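GTPase-activating protein skywalker (Drosophila melanogaster, PDB 6R82) acts, as a whole protein, as a GTPase-activating protein for Rab35 that restrains endosomal sorting of synaptic vesicle proteins, the C-terminal TLDc domain being the part crystallised. Local coordinates at residues 96-101 with 127-132. Numbering follows the deposited sequence.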
loop_
_atom_site.group_PDB
_atom_site.type_symbol
_atom_site.label_atom_id
_atom_site.label_comp_id
_atom_site.label_asym_id
_atom_site.label_seq_id
_atom_site.Cartn_x
_atom_site.Cartn_y
_atom_site.Cartn_z
ATOM N N GLY A 96 -12.001 -0.426 5.966
ATOM C CA GLY A 96 -11.275 -0.131 7.184
ATOM C C GLY A 96 -10.251 -1.165 7.612
ATOM O O GLY A 96 -9.587 -0.946 8.631
ATOM N N GLU A 97 -10.106 -2.281 6.883
ATOM C CA GLU A 97 -8.996 -3.205 7.129
ATOM C C GLU A 97 -7.684 -2.695 6.551
ATOM O O GLU A 97 -6.615 -3.185 6.938
ATOM C CB GLU A 97 -9.319 -4.597 6.556
ATOM C CG GLU A 97 -10.366 -5.384 7.367
ATOM C CD GLU A 97 -10.407 -6.891 7.012
ATOM O OE1 GLU A 97 -10.736 -7.228 5.849
ATOM O OE2 GLU A 97 -10.114 -7.737 7.897
ATOM N N THR A 98 -7.741 -1.726 5.634
ATOM C CA THR A 98 -6.537 -1.100 5.097
ATOM C C THR A 98 -5.745 -0.444 6.227
ATOM O O THR A 98 -6.323 0.168 7.124
ATOM C CB THR A 98 -6.931 -0.042 4.050
ATOM O OG1 THR A 98 -7.641 -0.662 2.964
ATOM C CG2 THR A 98 -5.716 0.710 3.534
ATOM N N PHE A 99 -4.417 -0.574 6.197
ATOM C CA PHE A 99 -3.604 0.095 7.206
ATOM C C PHE A 99 -2.250 0.427 6.617
ATOM O O PHE A 99 -1.799 -0.215 5.664
ATOM C CB PHE A 99 -3.437 -0.741 8.498
ATOM C CG PHE A 99 -2.644 -2.038 8.334
ATOM C CD1 PHE A 99 -1.251 -2.046 8.391
ATOM C CD2 PHE A 99 -3.303 -3.250 8.177
ATOM C CE1 PHE A 99 -0.529 -3.234 8.270
ATOM C CE2 PHE A 99 -2.593 -4.450 8.061
ATOM C CZ PHE A 99 -1.203 -4.440 8.092
ATOM N N LEU A 100 -1.609 1.442 7.193
ATOM C CA LEU A 100 -0.241 1.817 6.860
ATOM C C LEU A 100 0.741 1.197 7.844
ATOM O O LEU A 100 0.410 0.904 8.992
ATOM C CB LEU A 100 -0.050 3.333 6.889
ATOM C CG LEU A 100 -1.025 4.251 6.175
ATOM C CD1 LEU A 100 -0.890 5.641 6.776
ATOM C CD2 LEU A 100 -0.696 4.249 4.690
ATOM N N PHE A 101 1.975 1.041 7.388
ATOM C CA PHE A 101 3.051 0.602 8.258
ATOM C C PHE A 101 4.336 1.286 7.820
ATOM O O PHE A 101 4.452 1.765 6.687
ATOM C CB PHE A 101 3.224 -0.927 8.228
ATOM C CG PHE A 101 3.701 -1.456 6.908
ATOM C CD1 PHE A 101 5.051 -1.528 6.613
ATOM C CD2 PHE A 101 2.790 -1.874 5.949
ATOM C CE1 PHE A 101 5.493 -2.008 5.387
ATOM C CE2 PHE A 101 3.219 -2.362 4.726
ATOM C CZ PHE A 101 4.577 -2.429 4.443
ATOM N N LEU A 127 -10.895 7.542 4.100
ATOM C CA LEU A 127 -10.372 7.683 2.741
ATOM C C LEU A 127 -9.143 6.796 2.604
ATOM O O LEU A 127 -8.050 7.173 3.031
ATOM C CB LEU A 127 -10.024 9.142 2.437
ATOM C CG LEU A 127 -11.109 10.210 2.602
ATOM C CD1 LEU A 127 -10.560 11.599 2.235
ATOM C CD2 LEU A 127 -12.326 9.870 1.748
ATOM N N PHE A 128 -9.311 5.632 1.972
ATOM C CA PHE A 128 -8.308 4.570 2.032
ATOM C C PHE A 128 -7.406 4.525 0.801
ATOM O O PHE A 128 -6.188 4.678 0.924
ATOM C CB PHE A 128 -9.022 3.228 2.255
ATOM C CG PHE A 128 -9.812 3.190 3.530
ATOM C CD1 PHE A 128 -9.182 3.376 4.753
ATOM C CD2 PHE A 128 -11.184 3.011 3.511
ATOM C CE1 PHE A 128 -9.916 3.378 5.940
ATOM C CE2 PHE A 128 -11.918 3.004 4.694
ATOM C CZ PHE A 128 -11.273 3.187 5.910
ATOM N N MET A 129 -7.974 4.301 -0.381
ATOM C CA MET A 129 -7.211 4.091 -1.606
ATOM C C MET A 129 -7.794 4.954 -2.719
ATOM O O MET A 129 -9.008 5.136 -2.794
ATOM C CB MET A 129 -7.242 2.607 -2.063
ATOM C CG MET A 129 -6.832 1.563 -0.994
ATOM S SD MET A 129 -7.361 -0.134 -1.418
ATOM C CE MET A 129 -6.343 -0.449 -2.858
ATOM N N ALA A 130 -6.923 5.454 -3.597
ATOM C CA ALA A 130 -7.341 6.162 -4.806
ATOM C C ALA A 130 -6.250 6.007 -5.861
ATOM O O ALA A 130 -5.070 5.916 -5.522
ATOM C CB ALA A 130 -7.620 7.645 -4.529
ATOM N N ALA A 131 -6.643 5.947 -7.133
ATOM C CA ALA A 131 -5.660 5.708 -8.188
ATOM C C ALA A 131 -6.220 6.126 -9.539
ATOM O O ALA A 131 -7.405 5.939 -9.817
ATOM C CB ALA A 131 -5.247 4.227 -8.239
ATOM N N ASP A 132 -5.350 6.662 -10.388
ATOM C CA ASP A 132 -5.739 6.974 -11.763
ATOM C C ASP A 132 -4.500 6.855 -12.643
ATOM O O ASP A 132 -3.530 6.186 -12.275
ATOM C CB ASP A 132 -6.426 8.353 -11.837
ATOM C CG ASP A 132 -5.527 9.509 -11.386
ATOM O OD1 ASP A 132 -4.278 9.379 -11.383
ATOM O OD2 ASP A 132 -6.093 10.578 -11.050
#
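Phe128 reaches across to Gly96 and Thr98 in the interior of the TLDc domain, where the turn leading into strand 99-104 of its antiparallel beta-sheet system meets the start of the segment carrying strand 129-131; the two strands do not pair. The ring comes from the residue just ahead of Met129 and lands on that turn, so Phe128, with a little of Met129, makes the bridge. Packing is tight at the far end of the ring: Phe128 CZ sits 3.6 Å from Gly96 CA, and Phe128 CE2 lies 3.7 Å from Gly96 N. Glycine puts no side chain beside the ring, and its bare backbone meets the aromatic carbons obliquely. With CG anti to its own carbonyl carbon (chi1 -60°), Phe128 sends its ring along the turn, past Thr98. Trp112 meets the same ring edge-to-face, and Thr162 touches it as well. Cut back to an alanine, Phe128 would no longer reach the turn, which would probably open a gap beside Gly96 and Thr98 and leave Trp112 without its edge-to-face partner.

Contact is looser towards strand 129-131. Thr98 CB stands 4.2 Å from Phe128 CD1, the two side chains passing at a slant, and Met129 comes nearest with its sulfur, SD 4.4 Å from Thr98 OG1; the methionine also packs on Trp77. Beyond Met129 the strand diverges, and Ala130 and Ala131 lie against strand 135-138 instead. The hydroxyl of Thr98 finds its polar partners outside this interface, hydrogen-bonding with Ser74 OG and Thr95 O. Towards Phe128 it makes no more than a loose approach, OG1 of Thr98 lying 4.2 Å from CB of Phe128.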